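Local coordinates for protein predicted ATPase of the ABC class (Vibrio vulnificus, PDB 5D6A) that binds the ATP analogue AMP-PNP and, as a predicted ATPase of the ABC class, probably hydrolyses ATP, at residues A[185-190]-A[285-290]; A[191-196]-A[245-250]; A[316-321]-A[454-459]; A[460-465]-A[569-574]. All coordinates share one frame; numbering follows the deposited sequence.

The four contacts fall into two groups on the chain. Contacts 1 and 2 share helix 181-199, and their centres lie about 10 Å apart. Contact 2 is nested within the loop that contact 1 closes. They touch directly: Gln-194 OE1 receives the amide of His-285, and Asn-247 ND2 reaches Gln-189 O. Contacts 3 and 4 come later and in series, with centres about 18 Å apart, and residues 454-465 run from one into the other. The two groups are about 41 to 44 Å apart between centres. The first joins helix 181-199 to a four-stranded antiparallel sheet and its loops. Contact 3 joins two loops of the P-loop region, and contact 4 brings in the last strand, from the C-terminal region.

Contact 1 (A[185-190]-A[285-290]); sequences LTHCQV and HIPGDG. Unlike the reference sequence in segment 285-290: Gly-288 (reference Ser).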
loop_
_atom_site.group_PDB
_atom_site.type_symbol
_atom_site.label_atom_id
_atom_site.label_comp_id
_atom_site.label_asym_id
_atom_site.label_seq_id
_atom_site.Cartn_x
_atom_site.Cartn_y
_atom_site.Cartn_z
ATOM N N LEU A 185 20.108 32.244 -0.371
ATOM C CA LEU A 185 20.495 32.438 1.021
ATOM C C LEU A 185 19.362 32.003 1.942
ATOM O O LEU A 185 19.570 31.209 2.856
ATOM C CB LEU A 185 20.862 33.903 1.277
ATOM C CG LEU A 185 22.044 34.452 0.468
ATOM C CD1 LEU A 185 22.202 35.948 0.690
ATOM C CD2 LEU A 185 23.332 33.721 0.811
ATOM N N THR A 186 18.161 32.504 1.682
ATOM C CA THR A 186 16.990 32.155 2.483
ATOM C C THR A 186 16.794 30.640 2.557
ATOM O O THR A 186 16.489 30.095 3.617
ATOM C CB THR A 186 15.708 32.782 1.899
ATOM O OG1 THR A 186 15.854 34.206 1.833
ATOM C CG2 THR A 186 14.490 32.434 2.757
ATOM N N HIS A 187 16.976 29.969 1.425
ATOM C CA HIS A 187 16.803 28.524 1.354
ATOM C C HIS A 187 17.840 27.822 2.237
ATOM O O HIS A 187 17.497 26.971 3.058
ATOM C CB HIS A 187 16.926 28.058 -0.097
ATOM C CG HIS A 187 16.471 26.653 -0.324
ATOM N ND1 HIS A 187 15.179 26.344 -0.690
ATOM C CD2 HIS A 187 17.132 25.476 -0.246
ATOM C CE1 HIS A 187 15.063 25.035 -0.825
ATOM N NE2 HIS A 187 16.234 24.485 -0.560
ATOM N N CYS A 188 19.104 28.200 2.071
ATOM C CA CYS A 188 20.201 27.618 2.847
ATOM C C CYS A 188 20.111 27.952 4.334
ATOM O O CYS A 188 20.521 27.156 5.179
ATOM C CB CYS A 188 21.547 28.109 2.312
ATOM S SG CYS A 188 21.851 27.696 0.583
ATOM N N GLN A 189 19.585 29.132 4.647
ATOM C CA GLN A 189 19.460 29.574 6.037
ATOM C C GLN A 189 18.404 28.801 6.811
ATOM O O GLN A 189 18.608 28.474 7.976
ATOM C CB GLN A 189 19.161 31.068 6.094
ATOM C CG GLN A 189 20.327 31.933 5.656
ATOM C CD GLN A 189 19.928 33.371 5.418
ATOM O OE1 GLN A 189 18.805 33.779 5.723
ATOM N NE2 GLN A 189 20.845 34.150 4.863
ATOM N N VAL A 190 17.279 28.512 6.169
ATOM C CA VAL A 190 16.214 27.758 6.825
ATOM C C VAL A 190 16.688 26.342 7.128
ATOM O O VAL A 190 16.375 25.794 8.183
ATOM C CB VAL A 190 14.922 27.728 5.983
ATOM C CG1 VAL A 190 13.890 26.798 6.604
ATOM C CG2 VAL A 190 14.349 29.131 5.847
ATOM N N HIS A 285 12.545 20.408 5.935
ATOM C CA HIS A 285 11.577 20.821 4.918
ATOM C C HIS A 285 11.907 22.187 4.326
ATOM O O HIS A 285 12.614 22.993 4.938
ATOM C CB HIS A 285 10.153 20.801 5.477
ATOM C CG HIS A 285 9.626 19.420 5.717
ATOM N ND1 HIS A 285 9.777 18.762 6.919
ATOM C CD2 HIS A 285 8.965 18.565 4.900
ATOM C CE1 HIS A 285 9.223 17.565 6.833
ATOM N NE2 HIS A 285 8.724 17.422 5.619
ATOM N N ILE A 286 11.383 22.429 3.127
ATOM C CA ILE A 286 11.621 23.679 2.408
ATOM C C ILE A 286 10.848 24.839 3.026
ATOM O O ILE A 286 9.898 24.618 3.776
ATOM C CB ILE A 286 11.229 23.566 0.917
ATOM C CG1 ILE A 286 9.710 23.384 0.756
ATOM C CG2 ILE A 286 12.001 22.432 0.251
ATOM C CD1 ILE A 286 9.252 23.268 -0.681
ATOM N N PRO A 287 11.258 26.084 2.717
ATOM C CA PRO A 287 10.545 27.244 3.244
ATOM C C PRO A 287 9.102 27.300 2.749
ATOM O O PRO A 287 8.810 26.857 1.637
ATOM C CB PRO A 287 11.343 28.432 2.690
ATOM C CG PRO A 287 12.695 27.888 2.392
ATOM C CD PRO A 287 12.471 26.473 1.972
ATOM N N GLY A 288 8.213 27.828 3.583
ATOM C CA GLY A 288 6.797 27.947 3.241
ATOM C C GLY A 288 6.025 26.644 3.366
ATOM O O GLY A 288 4.799 26.632 3.232
ATOM N N ASP A 289 6.740 25.550 3.632
ATOM C CA ASP A 289 6.121 24.236 3.764
ATOM C C ASP A 289 5.191 24.148 4.967
ATOM O O ASP A 289 4.246 23.358 4.965
ATOM C CB ASP A 289 7.195 23.166 3.919
ATOM C CG ASP A 289 6.611 21.792 4.154
ATOM O OD1 ASP A 289 5.787 21.339 3.333
ATOM O OD2 ASP A 289 6.988 21.156 5.157
ATOM N N GLY A 290 5.483 24.939 5.998
ATOM C CA GLY A 290 4.691 24.941 7.222
ATOM C C GLY A 290 5.347 24.144 8.338
ATOM O O GLY A 290 5.016 24.326 9.510
#
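Pro-287 makes the main contact of loop 285-290 with helix 181-199, and it touches two side chains one turn apart. Its CG packs on Val-190 CG2 at 4.0 Å, and its CD lies 3.8 Å from His-187 ND1. The proline and the imidazole cross at about a right angle. Ile-286 adds a looser touch, with its CG2 4.2 Å from His-187 CE1. The contact is apolar in character and mostly buried.

The His-187 ring reaches the loop because CG stands anti to the backbone N (chi1 -167°). Its polar end is held from elsewhere: NE2 is hydrogen-bonded to Asp-100, and Phe-101 meets the ring edge-to-face. Both belong to helix 92-109 of the N-terminal family region, which also touches Ile-286 through Arg-104. Pro-287 is itself part of a type II beta turn from Ile-286 to Asp-289, closed by Asp-289 N to Ile-286 O at 3.3 Å. Gly-288, which differs from the reference sequence, takes the positive phi of this turn. Asp-289 then forms salt bridges to Arg-218 and Arg-291. Within the P-loop family region, the arrangement is a type II beta turn, with Pro-287 and Gly-288 at its centre, packed against a helix.

Contact 2 (A[191-196]-A[245-250]); sequences VEDQEA and APNRGY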
loop_
_atom_site.group_PDB
_atom_site.type_symbol
_atom_site.label_atom_id
_atom_site.label_comp_id
_atom_site.label_asym_id
_atom_site.label_seq_id
_atom_site.Cartn_x
_atom_site.Cartn_y
_atom_site.Cartn_z
ATOM N N VAL A 191 17.450 25.756 6.209
ATOM C CA VAL A 191 17.976 24.405 6.409
ATOM C C VAL A 191 19.028 24.417 7.511
ATOM O O VAL A 191 19.065 23.517 8.350
ATOM C CB VAL A 191 18.578 23.819 5.117
ATOM C CG1 VAL A 191 19.177 22.442 5.382
ATOM C CG2 VAL A 191 17.515 23.733 4.031
ATOM N N GLU A 192 19.879 25.441 7.504
ATOM C CA GLU A 192 20.919 25.578 8.521
ATOM C C GLU A 192 20.267 25.732 9.895
ATOM O O GLU A 192 20.739 25.164 10.882
ATOM C CB GLU A 192 21.819 26.780 8.220
ATOM C CG GLU A 192 23.011 26.920 9.157
ATOM C CD GLU A 192 23.919 28.080 8.788
ATOM O OE1 GLU A 192 23.421 29.080 8.231
ATOM O OE2 GLU A 192 25.132 28.001 9.072
ATOM N N ASP A 193 19.183 26.505 9.947
ATOM C CA ASP A 193 18.446 26.708 11.188
ATOM C C ASP A 193 17.852 25.388 11.668
ATOM O O ASP A 193 17.892 25.085 12.858
ATOM C CB ASP A 193 17.335 27.750 11.007
ATOM C CG ASP A 193 17.870 29.167 10.833
ATOM O OD1 ASP A 193 19.106 29.366 10.871
ATOM O OD2 ASP A 193 17.043 30.089 10.669
ATOM N N GLN A 194 17.302 24.609 10.739
ATOM C CA GLN A 194 16.725 23.306 11.078
ATOM C C GLN A 194 17.749 22.363 11.701
ATOM O O GLN A 194 17.450 21.683 12.683
ATOM C CB GLN A 194 16.078 22.665 9.852
ATOM C CG GLN A 194 14.707 23.235 9.549
ATOM C CD GLN A 194 14.129 22.740 8.241
ATOM O OE1 GLN A 194 13.158 21.987 8.223
ATOM N NE2 GLN A 194 14.738 23.146 7.136
ATOM N N GLU A 195 18.953 22.325 11.138
ATOM C CA GLU A 195 20.004 21.472 11.681
ATOM C C GLU A 195 20.398 21.976 13.065
ATOM O O GLU A 195 20.513 21.191 14.007
ATOM C CB GLU A 195 21.224 21.443 10.756
ATOM C CG GLU A 195 22.373 20.573 11.255
ATOM C CD GLU A 195 21.990 19.111 11.437
ATOM O OE1 GLU A 195 20.981 18.666 10.843
ATOM O OE2 GLU A 195 22.713 18.399 12.169
ATOM N N ALA A 196 20.591 23.290 13.177
ATOM C CA ALA A 196 20.960 23.926 14.442
ATOM C C ALA A 196 19.930 23.642 15.533
ATOM O O ALA A 196 20.293 23.361 16.668
ATOM C CB ALA A 196 21.126 25.426 14.251
ATOM N N ALA A 245 18.149 29.884 16.517
ATOM C CA ALA A 245 18.695 29.545 15.210
ATOM C C ALA A 245 19.665 30.651 14.794
ATOM O O ALA A 245 19.427 31.827 15.083
ATOM C CB ALA A 245 17.582 29.393 14.192
ATOM N N PRO A 246 20.757 30.283 14.105
ATOM C CA PRO A 246 21.768 31.269 13.706
ATOM C C PRO A 246 21.277 32.362 12.757
ATOM O O PRO A 246 21.834 33.460 12.752
ATOM C CB PRO A 246 22.850 30.415 13.029
ATOM C CG PRO A 246 22.164 29.160 12.622
ATOM C CD PRO A 246 21.090 28.926 13.640
ATOM N N ASN A 247 20.244 32.074 11.974
ATOM C CA ASN A 247 19.732 33.046 11.010
ATOM C C ASN A 247 18.446 33.726 11.458
ATOM O O ASN A 247 18.369 34.950 11.474
ATOM C CB ASN A 247 19.541 32.366 9.661
ATOM C CG ASN A 247 20.839 31.807 9.118
ATOM O OD1 ASN A 247 21.841 32.519 9.032
ATOM N ND2 ASN A 247 20.833 30.531 8.744
ATOM N N ARG A 248 17.444 32.936 11.824
ATOM C CA ARG A 248 16.165 33.491 12.262
ATOM C C ARG A 248 16.248 34.093 13.666
ATOM O O ARG A 248 15.514 35.033 13.988
ATOM C CB ARG A 248 15.065 32.426 12.205
ATOM C CG ARG A 248 13.713 32.928 12.685
ATOM C CD ARG A 248 12.606 31.913 12.472
ATOM N NE ARG A 248 11.360 32.367 13.088
ATOM C CZ ARG A 248 10.212 31.695 13.062
ATOM N NH1 ARG A 248 10.130 30.521 12.441
ATOM N NH2 ARG A 248 9.136 32.201 13.657
ATOM N N GLY A 249 17.146 33.554 14.491
ATOM C CA GLY A 249 17.316 34.030 15.860
ATOM C C GLY A 249 16.498 33.191 16.821
ATOM O O GLY A 249 16.416 31.971 16.671
ATOM N N TYR A 250 15.884 33.841 17.804
ATOM C CA TYR A 250 15.073 33.137 18.795
ATOM C C TYR A 250 13.724 32.695 18.220
ATOM O O TYR A 250 13.028 33.480 17.579
ATOM C CB TYR A 250 14.852 34.015 20.028
ATOM C CG TYR A 250 16.131 34.400 20.738
ATOM C CD1 TYR A 250 16.710 33.552 21.681
ATOM C CD2 TYR A 250 16.761 35.612 20.472
ATOM C CE1 TYR A 250 17.880 33.899 22.335
ATOM C CE2 TYR A 250 17.932 35.966 21.120
ATOM C CZ TYR A 250 18.487 35.108 22.049
ATOM O OH TYR A 250 19.646 35.459 22.695
HETATM O O HOH W 1 24.533 31.819 7.482
#
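Asp-193 carries most of the polar contact between helix 181-199 and the turn at 245-250. Its CB sits 3.6 Å from the methyl CB of Ala-245, and CG comes against the same methyl. Beyond CG the carboxylate divides its work. OD1 takes the backbone N of Asn-247 at 3.1 Å, on its syn side and 26° out of the carboxylate plane. The same oxygen receives a second, weak bond from Asn-247 ND2, and Pro-246 CD lies beside it. OD2 accepts the backbone N of Arg-248 at 3.1 Å, also on the syn side. The carboxylate thus grips two successive amides.

The turn connects strands 240-245 and 249-257 into a beta hairpin: Ala-245 N bonds to Gly-249 O, and Gly-249 N to Ala-245 O. Asp-193 therefore ties the helix to the hairpin connection at the edge of a four-stranded antiparallel sheet.

Asn-247 also reaches Glu-192. Its ND2 gives OE1 a bond of 3.0 Å at 162°, meeting the anti side of that oxygen. ND2 also bonds to Gln-189 O of the same helix. Water 1 donates to both Glu-192 OE1 and Asn-247 OD1. Glu-192 is extended, with CG anti to the backbone N (chi1 -174°), and its OE2 bonds to Ser-91. One turn on, Ala-196 CB packs on Pro-246 CD at 3.6 Å.

Contact 3 (A[316-321]-A[454-459]); sequences LSNYIN and APLVTF
Asn-318 and Leu-456 mark the nearest approach of two irregular segments, with CA atoms 6.1 Å apart. The tie between them runs from the side chain of Asn-318 to the backbone of Val-457. ND2 donates to Val-457 O at 2.8 Å. This bond is nearly straight (172°), and the acceptor lies in the amide plane. OD1 takes Val-457 N in return at 3.3 Å. The second bond is the longer one, and its donor stands 42° out of the carbonyl plane. Together the two bonds hold the amide against a single residue and fix its rotation.

Asn-318 can reach across because CG is anti to its own carbonyl carbon (chi1 -64°). Leu-456 CD1 lies over one face of the amide, 3.3 Å from ND2, and the two side chains cross at about a right angle. Beyond Leu-456 lie Gln-396, Leu-397 and Glu-400 of helix 390-401. Over the opposite face of the amide come CE2 and CZ of Phe-459, with CE2 3.5 Å from Asn-318 ND2, so the amide is sandwiched. Phe-459 CZ also lies 4.3 Å from Ser-317 CB. Gln-348 of helix 339-352 touches both Asn-318 and Phe-459. The 316-321 backbone is bent into a tight turn, where Leu-316 O accepts from both Tyr-319 N and Ile-320 N.

This is side-chain-to-backbone pairing, in which an asparagine amide engages both the N-H and the C=O of one residue in an extended chain. It joins the loop between helix 434-443 and strand 463-465 to the loop between strands 311-312 and 332-334, both within the P-loop family region.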
loop_
_atom_site.group_PDB
_atom_site.type_symbol
_atom_site.label_atom_id
_atom_site.label_comp_id
_atom_site.label_asym_id
_atom_site.label_seq_id
_atom_site.Cartn_x
_atom_site.Cartn_y
_atom_site.Cartn_z
ATOM N N LEU A 316 11.918 -11.878 21.557
ATOM C CA LEU A 316 10.758 -11.116 22.004
ATOM C C LEU A 316 10.366 -11.449 23.446
ATOM O O LEU A 316 9.229 -11.208 23.857
ATOM C CB LEU A 316 9.581 -11.388 21.067
ATOM C CG LEU A 316 9.864 -11.142 19.582
ATOM C CD1 LEU A 316 8.640 -11.462 18.734
ATOM C CD2 LEU A 316 10.313 -9.709 19.347
ATOM N N SER A 317 11.314 -11.980 24.214
ATOM C CA SER A 317 11.062 -12.363 25.606
ATOM C C SER A 317 10.469 -11.236 26.444
ATOM O O SER A 317 9.663 -11.487 27.331
ATOM C CB SER A 317 12.355 -12.849 26.267
ATOM O OG SER A 317 12.874 -13.980 25.591
ATOM N N ASN A 318 10.867 -10.000 26.160
ATOM C CA ASN A 318 10.373 -8.846 26.912
ATOM C C ASN A 318 8.900 -8.524 26.677
ATOM O O ASN A 318 8.308 -7.772 27.447
ATOM C CB ASN A 318 11.207 -7.602 26.599
ATOM C CG ASN A 318 12.652 -7.736 27.038
ATOM O OD1 ASN A 318 12.994 -8.593 27.855
ATOM N ND2 ASN A 318 13.510 -6.875 26.508
ATOM N N TYR A 319 8.309 -9.086 25.626
ATOM C CA TYR A 319 6.906 -8.804 25.323
ATOM C C TYR A 319 6.078 -10.077 25.212
ATOM O O TYR A 319 5.053 -10.211 25.881
ATOM C CB TYR A 319 6.816 -7.969 24.045
ATOM C CG TYR A 319 7.695 -6.740 24.113
ATOM C CD1 TYR A 319 7.309 -5.629 24.856
ATOM C CD2 TYR A 319 8.925 -6.697 23.458
ATOM C CE1 TYR A 319 8.115 -4.508 24.937
ATOM C CE2 TYR A 319 9.734 -5.578 23.532
ATOM C CZ TYR A 319 9.323 -4.487 24.275
ATOM O OH TYR A 319 10.115 -3.368 24.360
ATOM N N ILE A 320 6.521 -11.011 24.376
ATOM C CA ILE A 320 5.820 -12.280 24.207
ATOM C C ILE A 320 6.418 -13.302 25.168
ATOM O O ILE A 320 7.633 -13.495 25.204
ATOM C CB ILE A 320 5.905 -12.783 22.757
ATOM C CG1 ILE A 320 5.300 -11.734 21.817
ATOM C CG2 ILE A 320 5.185 -14.121 22.612
ATOM C CD1 ILE A 320 5.378 -12.091 20.349
ATOM N N ASN A 321 5.558 -13.954 25.942
ATOM C CA ASN A 321 5.994 -14.933 26.936
ATOM C C ASN A 321 5.834 -16.384 26.487
ATOM O O ASN A 321 6.698 -17.219 26.761
ATOM C CB ASN A 321 5.231 -14.701 28.242
ATOM C CG ASN A 321 5.488 -13.325 28.830
ATOM O OD1 ASN A 321 6.572 -12.764 28.673
ATOM N ND2 ASN A 321 4.497 -12.781 29.520
ATOM N N ALA A 454 8.341 -7.087 35.551
ATOM C CA ALA A 454 9.528 -7.914 35.316
ATOM C C ALA A 454 10.620 -7.029 34.704
ATOM O O ALA A 454 10.311 -6.003 34.096
ATOM C CB ALA A 454 9.190 -9.076 34.397
ATOM N N PRO A 455 11.897 -7.432 34.836
ATOM C CA PRO A 455 12.996 -6.604 34.328
ATOM C C PRO A 455 13.157 -6.619 32.809
ATOM O O PRO A 455 13.222 -7.688 32.206
ATOM C CB PRO A 455 14.226 -7.227 34.987
ATOM C CG PRO A 455 13.869 -8.666 35.137
ATOM C CD PRO A 455 12.382 -8.722 35.363
ATOM N N LEU A 456 13.221 -5.433 32.209
ATOM C CA LEU A 456 13.409 -5.300 30.766
ATOM C C LEU A 456 14.845 -5.696 30.442
ATOM O O LEU A 456 15.783 -5.016 30.851
ATOM C CB LEU A 456 13.152 -3.858 30.324
ATOM C CG LEU A 456 13.277 -3.555 28.831
ATOM C CD1 LEU A 456 12.184 -4.263 28.051
ATOM C CD2 LEU A 456 13.207 -2.058 28.580
ATOM N N VAL A 457 15.013 -6.789 29.702
ATOM C CA VAL A 457 16.342 -7.307 29.376
ATOM C C VAL A 457 16.891 -6.786 28.044
ATOM O O VAL A 457 16.212 -6.831 27.022
ATOM C CB VAL A 457 16.327 -8.850 29.330
ATOM C CG1 VAL A 457 17.727 -9.399 29.074
ATOM C CG2 VAL A 457 15.764 -9.410 30.628
ATOM N N THR A 458 18.127 -6.291 28.078
ATOM C CA THR A 458 18.823 -5.810 26.888
ATOM C C THR A 458 19.548 -7.004 26.277
ATOM O O THR A 458 20.140 -7.801 27.003
ATOM C CB THR A 458 19.844 -4.709 27.242
ATOM O OG1 THR A 458 19.154 -3.566 27.764
ATOM C CG2 THR A 458 20.653 -4.291 26.014
ATOM N N PHE A 459 19.505 -7.127 24.952
ATOM C CA PHE A 459 20.142 -8.257 24.269
ATOM C C PHE A 459 21.212 -7.812 23.279
ATOM O O PHE A 459 21.166 -6.688 22.770
ATOM C CB PHE A 459 19.097 -9.064 23.490
ATOM C CG PHE A 459 17.878 -9.410 24.286
ATOM C CD1 PHE A 459 17.922 -10.401 25.252
ATOM C CD2 PHE A 459 16.676 -8.757 24.053
ATOM C CE1 PHE A 459 16.795 -10.723 25.988
ATOM C CE2 PHE A 459 15.544 -9.076 24.783
ATOM C CZ PHE A 459 15.604 -10.063 25.751
#

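Contact 4 (A[460-465]-A[569-574]); sequences PPRALH and SQFRNN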
loop_
_atom_site.group_PDB
_atom_site.type_symbol
_atom_site.label_atom_id
_atom_site.label_comp_id
_atom_site.label_asym_id
_atom_site.label_seq_id
_atom_site.Cartn_x
_atom_site.Cartn_y
_atom_site.Cartn_z
ATOM N N PRO A 460 22.188 -8.696 22.999
ATOM C CA PRO A 460 23.186 -8.358 21.990
ATOM C C PRO A 460 22.512 -8.352 20.618
ATOM O O PRO A 460 21.610 -9.159 20.387
ATOM C CB PRO A 460 24.203 -9.499 22.093
ATOM C CG PRO A 460 23.462 -10.629 22.718
ATOM C CD PRO A 460 22.465 -9.994 23.641
ATOM N N PRO A 461 22.939 -7.458 19.709
ATOM C CA PRO A 461 22.281 -7.431 18.404
ATOM C C PRO A 461 22.478 -8.725 17.629
ATOM O O PRO A 461 23.480 -9.415 17.822
ATOM C CB PRO A 461 22.968 -6.262 17.672
ATOM C CG PRO A 461 23.786 -5.546 18.698
ATOM C CD PRO A 461 24.095 -6.547 19.764
ATOM N N ARG A 462 21.518 -9.054 16.770
ATOM C CA ARG A 462 21.614 -10.250 15.943
ATOM C C ARG A 462 22.706 -10.037 14.913
ATOM O O ARG A 462 22.841 -8.943 14.363
ATOM C CB ARG A 462 20.309 -10.497 15.189
ATOM C CG ARG A 462 19.083 -10.749 16.049
ATOM C CD ARG A 462 17.827 -10.617 15.196
ATOM N NE ARG A 462 17.681 -9.250 14.688
ATOM C CZ ARG A 462 16.793 -8.862 13.776
ATOM N NH1 ARG A 462 15.950 -9.733 13.227
ATOM N NH2 ARG A 462 16.758 -7.593 13.393
ATOM N N ALA A 463 23.481 -11.077 14.646
ATOM C CA ALA A 463 24.521 -10.983 13.639
ATOM C C ALA A 463 23.878 -11.152 12.261
ATOM O O ALA A 463 22.915 -11.902 12.112
ATOM C CB ALA A 463 25.582 -12.046 13.871
ATOM N N LEU A 464 24.401 -10.445 11.264
ATOM C CA LEU A 464 23.888 -10.533 9.898
ATOM C C LEU A 464 24.863 -11.313 9.023
ATOM O O LEU A 464 26.073 -11.126 9.124
ATOM C CB LEU A 464 23.698 -9.133 9.311
ATOM C CG LEU A 464 23.230 -9.040 7.851
ATOM C CD1 LEU A 464 21.860 -9.676 7.663
ATOM C CD2 LEU A 464 23.206 -7.589 7.397
ATOM N N HIS A 465 24.334 -12.185 8.165
ATOM C CA HIS A 465 25.172 -12.959 7.253
ATOM C C HIS A 465 25.378 -12.105 6.001
ATOM O O HIS A 465 24.714 -12.311 4.983
ATOM C CB HIS A 465 24.505 -14.283 6.871
ATOM C CG HIS A 465 25.443 -15.278 6.259
ATOM N ND1 HIS A 465 25.418 -16.620 6.573
ATOM C CD2 HIS A 465 26.479 -15.114 5.404
ATOM C CE1 HIS A 465 26.367 -17.246 5.901
ATOM N NE2 HIS A 465 27.029 -16.353 5.189
ATOM N N SER A 569 16.937 -12.658 4.204
ATOM C CA SER A 569 17.963 -12.212 5.147
ATOM C C SER A 569 18.303 -13.283 6.178
ATOM O O SER A 569 17.410 -13.922 6.739
ATOM C CB SER A 569 17.511 -10.946 5.879
ATOM O OG SER A 569 17.384 -9.854 4.993
ATOM N N GLN A 570 19.599 -13.470 6.419
ATOM C CA GLN A 570 20.065 -14.440 7.404
ATOM C C GLN A 570 20.612 -13.750 8.654
ATOM O O GLN A 570 21.666 -13.112 8.617
ATOM C CB GLN A 570 21.140 -15.360 6.818
ATOM C CG GLN A 570 20.653 -16.303 5.731
ATOM C CD GLN A 570 21.687 -17.356 5.363
ATOM O OE1 GLN A 570 22.661 -17.570 6.087
ATOM N NE2 GLN A 570 21.469 -18.032 4.242
ATOM N N PHE A 571 19.866 -13.874 9.750
ATOM C CA PHE A 571 20.253 -13.333 11.046
ATOM C C PHE A 571 20.451 -14.497 12.002
ATOM O O PHE A 571 19.843 -15.554 11.826
ATOM C CB PHE A 571 19.161 -12.425 11.623
ATOM C CG PHE A 571 19.033 -11.088 10.945
ATOM C CD1 PHE A 571 19.761 -9.996 11.399
ATOM C CD2 PHE A 571 18.156 -10.907 9.887
ATOM C CE1 PHE A 571 19.636 -8.756 10.796
ATOM C CE2 PHE A 571 18.027 -9.667 9.278
ATOM C CZ PHE A 571 18.768 -8.591 9.734
ATOM N N ARG A 572 21.301 -14.314 13.007
ATOM C CA ARG A 572 21.504 -15.351 14.013
ATOM C C ARG A 572 21.648 -14.712 15.389
ATOM O O ARG A 572 21.730 -13.489 15.516
ATOM C CB ARG A 572 22.755 -16.202 13.738
ATOM C CG ARG A 572 24.066 -15.513 14.107
ATOM C CD ARG A 572 25.130 -16.506 14.558
ATOM N NE ARG A 572 25.879 -17.157 13.488
ATOM C CZ ARG A 572 27.081 -16.766 13.061
ATOM N NH1 ARG A 572 27.691 -15.710 13.595
ATOM N NH2 ARG A 572 27.682 -17.440 12.090
ATOM N N ASN A 573 21.689 -15.558 16.411
ATOM C CA ASN A 573 21.883 -15.122 17.785
ATOM C C ASN A 573 23.143 -15.750 18.360
ATOM O O ASN A 573 23.194 -16.966 18.562
ATOM C CB ASN A 573 20.680 -15.497 18.656
ATOM C CG ASN A 573 19.502 -14.560 18.470
ATOM O OD1 ASN A 573 19.674 -13.350 18.331
ATOM N ND2 ASN A 573 18.295 -15.109 18.512
ATOM N N ASN A 574 24.161 -14.927 18.609
ATOM C CA ASN A 574 25.407 -15.397 19.219
ATOM C C ASN A 574 25.107 -15.678 20.687
ATOM O O ASN A 574 25.809 -15.218 21.591
ATOM C CB ASN A 574 26.501 -14.336 19.091
ATOM C CG ASN A 574 26.817 -13.987 17.648
ATOM O OD1 ASN A 574 26.557 -14.770 16.739
ATOM N ND2 ASN A 574 27.396 -12.810 17.435
#
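Segments 460-465 and 569-574 pair as short antiparallel strands. Ala-463 and Arg-572 form the hydrogen-bonded pair: Ala-463 N reaches Arg-572 O at 3.1 Å, and Arg-572 N reaches Ala-463 O at 3.0 Å. Leu-464 and Phe-571 are the neighbouring non-hydrogen-bonded pair, and their side chains share one face of the sheet. His-465 N to Gln-570 O, 2.9 Å, extends the ladder.

The Phe-571 ring is sandwiched. The Arg-462 guanidinium lies flat over one face, with planes only 7° apart and CZ 4.1 Å from the ring centroid, a cation-pi stack. Over the opposite face Leu-464 CD1 makes a CH-pi contact, 4.0 Å from the centroid. The Arg-462 chain bends at chi3 (-64°) to lay its head on the ring. The guanidinium is held by a salt bridge from NH2 to Glu-352, and by hydrogen bonds from NH1 to His-312 O and from NH2 to Asn-564 OD1.

Strand 463-465 is the middle of a three-stranded antiparallel sheet, between 525-526 and 571-572. The last strand of the chain, in the C-terminal family region, thus pairs with it. Glu-352 lies on helix 339-352, and Asn-564 on helix 556-564, which also touches Phe-571 and Leu-464.

On the face of Ala-463 and Arg-572, Ala-463 CB packs on Arg-572 CG at 3.8 Å. The Arg-572 guanidinium makes a cation-pi contact with Trp-525.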